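Local coordinates for putative cytoplasmic protein (Salmonella typhimurium LT2, PDB 2Q02) that binds zinc in a xylose isomerase-like TIM barrel and is probably an isomerase, although its substrate is unknown, at residues Y74-Q78 and L104-D109; T171-L176 and V223-Q229. Residue numbers count along the deposited sequence, not the author numbering.

Contact 1 (Y74-Q78 and L104-D109); sequences YPFNQ and LCPLND
Two successive loops at the C-terminal end of a TIM barrel meet here: 74-78 follows strand 66-73, while L104 ends the adjacent parallel strand 101-104 and the chain runs on to D109 in its loop. Register starts at Y74-C105 (CA atoms 5.1 Å apart) and reaches P75-L107 (4.7 Å), slipping by one residue at P106, where the cis peptide bond before P75 falls. Y74 (-146/136, chi1 t) lays its ring along 105-108. Its CE1 lies 3.0 Å from P106 O, near the ring plane, and N108 N donates to Y74 OH at 3.0 Å. P75 CA makes a CH...O contact of 3.4 Å with C105 O, while P75 CG packs 3.9 Å from L107 CD1. The same carbonyl takes a hydrogen bond from F76 N to C105 O (3.0 Å, 163°). P75 to Q78 form a type I beta turn, closed by Q78 N to P75 O at 3.2 Å. Within it F76, chi1 p, places CB 3.8 Å from L104 CD2 and CE2 3.9 Å from P106 CB; its ring also touches helix 115-130. N77 sets CB 3.5 Å from L107 N, and its OD1 is hydrogen-bonded to T118 OG1 of that helix. The C105 side chain lies about 4 Å from that of the zinc ligand E139. At the outer end one water donates to D109 OD2 at 2.8 Å and, weakly, to Q78 OE1 at 3.4 Å.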
loop_
_atom_site.group_PDB
_atom_site.type_symbol
_atom_site.label_atom_id
_atom_site.label_comp_id
_atom_site.label_asym_id
_atom_site.label_seq_id
_atom_site.Cartn_x
_atom_site.Cartn_y
_atom_site.Cartn_z
ATOM N N TYR A 74 8.848 -8.858 -1.063
ATOM C CA TYR A 74 8.216 -10.083 -0.546
ATOM C C TYR A 74 9.177 -11.279 -0.651
ATOM O O TYR A 74 9.863 -11.414 -1.660
ATOM C CB TYR A 74 6.883 -10.379 -1.280
ATOM C CG TYR A 74 6.257 -11.727 -0.891
ATOM C CD1 TYR A 74 5.407 -11.822 0.208
ATOM C CD2 TYR A 74 6.544 -12.898 -1.600
ATOM C CE1 TYR A 74 4.859 -13.027 0.601
ATOM C CE2 TYR A 74 6.009 -14.113 -1.205
ATOM C CZ TYR A 74 5.165 -14.162 -0.090
ATOM O OH TYR A 74 4.603 -15.331 0.354
ATOM N N PRO A 75 9.270 -12.128 0.404
ATOM C CA PRO A 75 8.798 -11.987 1.794
ATOM C C PRO A 75 9.865 -11.368 2.702
ATOM O O PRO A 75 10.925 -11.952 2.899
ATOM C CB PRO A 75 8.478 -13.435 2.197
ATOM C CG PRO A 75 9.435 -14.278 1.387
ATOM C CD PRO A 75 9.901 -13.448 0.201
ATOM N N PHE A 76 9.573 -10.203 3.271
ATOM C CA PHE A 76 10.583 -9.459 4.076
ATOM C C PHE A 76 11.016 -10.260 5.289
ATOM O O PHE A 76 12.101 -10.105 5.848
ATOM C CB PHE A 76 10.052 -8.072 4.507
ATOM C CG PHE A 76 9.258 -8.069 5.794
ATOM C CD1 PHE A 76 9.889 -7.890 7.014
ATOM C CD2 PHE A 76 7.867 -8.174 5.772
ATOM C CE1 PHE A 76 9.148 -7.851 8.204
ATOM C CE2 PHE A 76 7.114 -8.127 6.949
ATOM C CZ PHE A 76 7.766 -7.972 8.167
ATOM N N ASN A 77 10.098 -11.125 5.624
ATOM C CA ASN A 77 10.026 -11.926 6.805
ATOM C C ASN A 77 10.975 -13.141 6.795
ATOM O O ASN A 77 11.251 -13.726 7.824
ATOM C CB ASN A 77 8.553 -12.439 6.779
ATOM C CG ASN A 77 7.904 -12.342 8.075
ATOM O OD1 ASN A 77 8.521 -11.937 9.062
ATOM N ND2 ASN A 77 6.655 -12.720 8.120
ATOM N N GLN A 78 11.394 -13.541 5.595
ATOM C CA GLN A 78 12.202 -14.742 5.346
ATOM C C GLN A 78 13.435 -14.291 4.577
ATOM O O GLN A 78 13.597 -14.552 3.375
ATOM C CB GLN A 78 11.384 -15.747 4.537
ATOM C CG GLN A 78 12.131 -17.013 4.122
ATOM C CD GLN A 78 11.197 -18.195 3.989
ATOM O OE1 GLN A 78 10.908 -18.648 2.865
ATOM N NE2 GLN A 78 10.676 -18.689 5.146
ATOM N N LEU A 104 6.998 -3.414 2.620
ATOM C CA LEU A 104 7.469 -4.755 3.016
ATOM C C LEU A 104 6.276 -5.679 3.335
ATOM O O LEU A 104 5.394 -5.333 4.141
ATOM C CB LEU A 104 8.360 -4.647 4.251
ATOM C CG LEU A 104 9.623 -3.799 4.087
ATOM C CD1 LEU A 104 10.178 -3.376 5.426
ATOM C CD2 LEU A 104 10.702 -4.546 3.316
ATOM N N CYS A 105 6.247 -6.843 2.692
ATOM C CA CYS A 105 5.159 -7.787 2.875
ATOM C C CYS A 105 5.655 -9.085 3.466
ATOM O O CYS A 105 6.675 -9.622 3.003
ATOM C CB CYS A 105 4.498 -8.111 1.529
ATOM S SG CYS A 105 3.501 -6.755 0.873
ATOM N N PRO A 106 4.896 -9.645 4.434
ATOM C CA PRO A 106 5.324 -10.846 5.158
ATOM C C PRO A 106 5.108 -12.101 4.350
ATOM O O PRO A 106 4.287 -12.109 3.445
ATOM C CB PRO A 106 4.383 -10.886 6.370
ATOM C CG PRO A 106 3.083 -10.297 5.831
ATOM C CD PRO A 106 3.549 -9.203 4.859
ATOM N N LEU A 107 5.827 -13.157 4.704
ATOM C CA LEU A 107 5.616 -14.475 4.110
ATOM C C LEU A 107 4.138 -14.866 4.221
ATOM O O LEU A 107 3.486 -14.612 5.235
ATOM C CB LEU A 107 6.507 -15.546 4.765
ATOM C CG LEU A 107 6.427 -16.958 4.166
ATOM C CD1 LEU A 107 7.134 -17.035 2.803
ATOM C CD2 LEU A 107 6.990 -18.009 5.103
ATOM N N ASN A 108 3.618 -15.477 3.164
ATOM C CA ASN A 108 2.179 -15.750 3.075
ATOM C C ASN A 108 1.979 -17.083 2.367
ATOM O O ASN A 108 1.337 -17.168 1.335
ATOM C CB ASN A 108 1.443 -14.566 2.404
ATOM C CG ASN A 108 -0.079 -14.744 2.333
ATOM O OD1 ASN A 108 -0.747 -14.963 3.330
ATOM N ND2 ASN A 108 -0.626 -14.610 1.130
ATOM N N ASP A 109 2.581 -18.128 2.921
ATOM C CA ASP A 109 2.492 -19.479 2.336
ATOM C C ASP A 109 2.007 -20.544 3.349
ATOM O O ASP A 109 2.147 -21.755 3.119
ATOM C CB ASP A 109 3.835 -19.920 1.707
ATOM C CG ASP A 109 4.917 -20.250 2.749
ATOM O OD1 ASP A 109 4.630 -20.206 3.965
ATOM O OD2 ASP A 109 6.061 -20.545 2.332
HETATM O O HOH W 1 8.519 -20.935 3.533
#

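Contact 2 (T171-L176 and V223-Q229); sequences TFHHHL and VMQNYQQ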
loop_
_atom_site.group_PDB
_atom_site.type_symbol
_atom_site.label_atom_id
_atom_site.label_comp_id
_atom_site.label_asym_id
_atom_site.label_seq_id
_atom_site.Cartn_x
_atom_site.Cartn_y
_atom_site.Cartn_z
ATOM N N THR A 171 -7.187 -1.676 4.077
ATOM C CA THR A 171 -8.553 -1.966 4.552
ATOM C C THR A 171 -9.029 -3.384 4.195
ATOM O O THR A 171 -9.802 -3.976 4.940
ATOM C CB THR A 171 -9.587 -0.990 4.008
ATOM O OG1 THR A 171 -9.533 -1.003 2.576
ATOM C CG2 THR A 171 -9.345 0.422 4.551
ATOM N N PHE A 172 -8.572 -3.913 3.067
ATOM C CA PHE A 172 -8.856 -5.290 2.692
ATOM C C PHE A 172 -8.221 -6.271 3.671
ATOM O O PHE A 172 -8.860 -7.254 4.103
ATOM C CB PHE A 172 -8.334 -5.568 1.284
ATOM C CG PHE A 172 -8.367 -7.021 0.885
ATOM C CD1 PHE A 172 -7.282 -7.850 1.130
ATOM C CD2 PHE A 172 -9.469 -7.547 0.208
ATOM C CE1 PHE A 172 -7.310 -9.202 0.720
ATOM C CE2 PHE A 172 -9.499 -8.883 -0.210
ATOM C CZ PHE A 172 -8.420 -9.708 0.038
ATOM N N HIS A 173 -6.958 -6.019 3.993
ATOM C CA HIS A 173 -6.229 -6.923 4.880
ATOM C C HIS A 173 -6.750 -6.844 6.313
ATOM O O HIS A 173 -6.807 -7.866 6.997
ATOM C CB HIS A 173 -4.711 -6.751 4.755
ATOM C CG HIS A 173 -4.194 -7.181 3.419
ATOM N ND1 HIS A 173 -4.288 -8.486 2.973
ATOM C CD2 HIS A 173 -3.626 -6.478 2.410
ATOM C CE1 HIS A 173 -3.776 -8.569 1.755
ATOM N NE2 HIS A 173 -3.360 -7.369 1.394
ATOM N N HIS A 174 -7.169 -5.657 6.740
ATOM C CA HIS A 174 -7.895 -5.510 7.996
ATOM C C HIS A 174 -9.197 -6.336 7.982
ATOM O O HIS A 174 -9.546 -7.026 8.957
ATOM C CB HIS A 174 -8.229 -4.026 8.249
ATOM C CG HIS A 174 -9.062 -3.776 9.475
ATOM N ND1 HIS A 174 -8.513 -3.497 10.710
ATOM C CD2 HIS A 174 -10.408 -3.744 9.648
ATOM C CE1 HIS A 174 -9.482 -3.329 11.592
ATOM N NE2 HIS A 174 -10.642 -3.475 10.974
ATOM N N HIS A 175 -9.935 -6.252 6.876
ATOM C CA HIS A 175 -11.211 -6.942 6.772
ATOM C C HIS A 175 -11.049 -8.447 6.869
ATOM O O HIS A 175 -11.865 -9.110 7.504
ATOM C CB HIS A 175 -11.904 -6.571 5.463
ATOM C CG HIS A 175 -13.269 -7.157 5.302
ATOM N ND1 HIS A 175 -13.560 -8.113 4.352
ATOM C CD2 HIS A 175 -14.430 -6.904 5.948
ATOM C CE1 HIS A 175 -14.843 -8.416 4.416
ATOM N NE2 HIS A 175 -15.391 -7.703 5.382
ATOM N N LEU A 176 -9.995 -8.974 6.248
ATOM C CA LEU A 176 -9.735 -10.438 6.266
ATOM C C LEU A 176 -9.213 -10.950 7.599
ATOM O O LEU A 176 -9.436 -12.114 7.936
ATOM C CB LEU A 176 -8.772 -10.874 5.159
ATOM C CG LEU A 176 -9.429 -11.373 3.886
ATOM C CD1 LEU A 176 -10.061 -10.224 3.119
ATOM C CD2 LEU A 176 -8.369 -12.062 3.058
ATOM N N VAL A 223 -18.366 -4.276 0.661
ATOM C CA VAL A 223 -18.640 -5.220 1.746
ATOM C C VAL A 223 -17.732 -4.976 2.979
ATOM O O VAL A 223 -18.020 -5.448 4.084
ATOM C CB VAL A 223 -18.525 -6.695 1.201
ATOM C CG1 VAL A 223 -18.144 -7.707 2.281
ATOM C CG2 VAL A 223 -19.833 -7.104 0.507
HETATM N N MSE A 224 -16.660 -4.215 2.805
HETATM C CA MSE A 224 -15.606 -4.197 3.814
HETATM C C MSE A 224 -15.647 -3.032 4.805
HETATM O O MSE A 224 -14.796 -2.972 5.702
HETATM C CB MSE A 224 -14.248 -4.250 3.123
HETATM C CG MSE A 224 -14.185 -5.334 2.097
HETATM SE SE MSE A 224 -12.402 -5.819 1.728
HETATM C CE MSE A 224 -12.777 -7.521 1.149
ATOM N N GLN A 225 -16.621 -2.132 4.657
ATOM C CA GLN A 225 -16.784 -0.990 5.553
ATOM C C GLN A 225 -15.628 0.014 5.463
ATOM O O GLN A 225 -15.137 0.494 6.479
ATOM C CB GLN A 225 -16.998 -1.447 7.011
ATOM C CG GLN A 225 -18.404 -1.978 7.280
ATOM C CD GLN A 225 -18.719 -2.086 8.770
ATOM O OE1 GLN A 225 -19.191 -1.130 9.385
ATOM N NE2 GLN A 225 -18.462 -3.256 9.349
ATOM N N ASN A 226 -15.198 0.342 4.249
ATOM C CA ASN A 226 -14.135 1.338 4.092
ATOM C C ASN A 226 -14.525 2.701 4.674
ATOM O O ASN A 226 -13.726 3.291 5.380
ATOM C CB ASN A 226 -13.718 1.497 2.623
ATOM C CG ASN A 226 -12.845 0.358 2.139
ATOM O OD1 ASN A 226 -11.635 0.511 1.958
ATOM N ND2 ASN A 226 -13.459 -0.796 1.937
ATOM N N TYR A 227 -15.745 3.180 4.386
ATOM C CA TYR A 227 -16.208 4.481 4.884
ATOM C C TYR A 227 -16.036 4.519 6.379
ATOM O O TYR A 227 -15.516 5.496 6.914
ATOM C CB TYR A 227 -17.688 4.759 4.533
ATOM C CG TYR A 227 -18.169 6.187 4.869
ATOM C CD1 TYR A 227 -17.992 7.234 3.966
ATOM C CD2 TYR A 227 -18.797 6.481 6.091
ATOM C CE1 TYR A 227 -18.427 8.544 4.263
ATOM C CE2 TYR A 227 -19.232 7.786 6.400
ATOM C CZ TYR A 227 -19.041 8.821 5.481
ATOM O OH TYR A 227 -19.453 10.130 5.764
ATOM N N GLN A 228 -16.455 3.441 7.038
ATOM C CA GLN A 228 -16.390 3.355 8.495
ATOM C C GLN A 228 -14.975 3.143 9.011
ATOM O O GLN A 228 -14.620 3.674 10.063
ATOM C CB GLN A 228 -17.308 2.254 9.024
ATOM C CG GLN A 228 -18.798 2.550 8.854
ATOM C CD GLN A 228 -19.437 1.863 7.647
ATOM O OE1 GLN A 228 -18.784 1.566 6.640
ATOM N NE2 GLN A 228 -20.735 1.608 7.756
ATOM N N GLN A 229 -14.161 2.391 8.282
ATOM C CA GLN A 229 -12.750 2.233 8.670
ATOM C C GLN A 229 -12.018 3.566 8.562
ATOM O O GLN A 229 -11.187 3.872 9.397
ATOM C CB GLN A 229 -12.022 1.192 7.821
ATOM C CG GLN A 229 -12.322 -0.254 8.163
ATOM C CD GLN A 229 -11.326 -1.195 7.476
ATOM O OE1 GLN A 229 -10.108 -1.064 7.670
ATOM N NE2 GLN A 229 -11.830 -2.124 6.657
#
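In this TIM barrel, the short helix 171-176 directly after strand 166-170 packs against the start of helix 226-235, which lies between the last two barrel strands. At the beginning of the second segment, V223 touches the H175 ring, with V223 CG1 4.0 Å from H175 CE1. M224, a selenomethionine in this crystal, supplies the largest buried area and lies against the F172 and H175 side chains on the helix surface. Its CG stands over the H175 ring, 3.8 Å from the centroid and 17° off the normal, a CH-pi contact. SE lies 4.9 Å from the F172 centroid at an oblique 65°, a Met-aromatic contact, and M224 CE closes to 3.4 Å from F172 CD2. The price of this packing is H175 ND1, buried without a hydrogen-bonding partner. Q225, in a left-handed backbone conformation, is the N-cap residue. N226 then faces T171: T171 OG1 donates to N226 OD1 at 2.7 Å, while N226 ND2 is held by D222. T171 immediately follows the zinc ligand D170, so this bond ties the helix 226-235 start to a position next to the metal site. One turn later Q229 points back toward helix 171-176, its OE1 3.3 Å from H174 CD2. Its amide bridges both segments: Q229 NE2 donates to M224 O at 3.2 Å and to T171 O at 3.2 Å (174°).

Both contacts join elements that follow barrel strands and flank the zinc site, from different sectors: their centres are 22 Å apart, their nearest atoms about 7 Å, and they share no segment. Contact 1 pairs the loops of neighbouring strands 66-73 and 101-104; contact 2 joins short helix 171-176 to helix 226-235. Contact 1 is partly buried, its outer end solvated, and main-chain atoms take part in both of its direct hydrogen bonds. Contact 2 is more buried, and side chains supply the donor in each cross-segment bond. The side chains of C105 in contact 1 and F172 in contact 2 each lie about 7 Å from zinc.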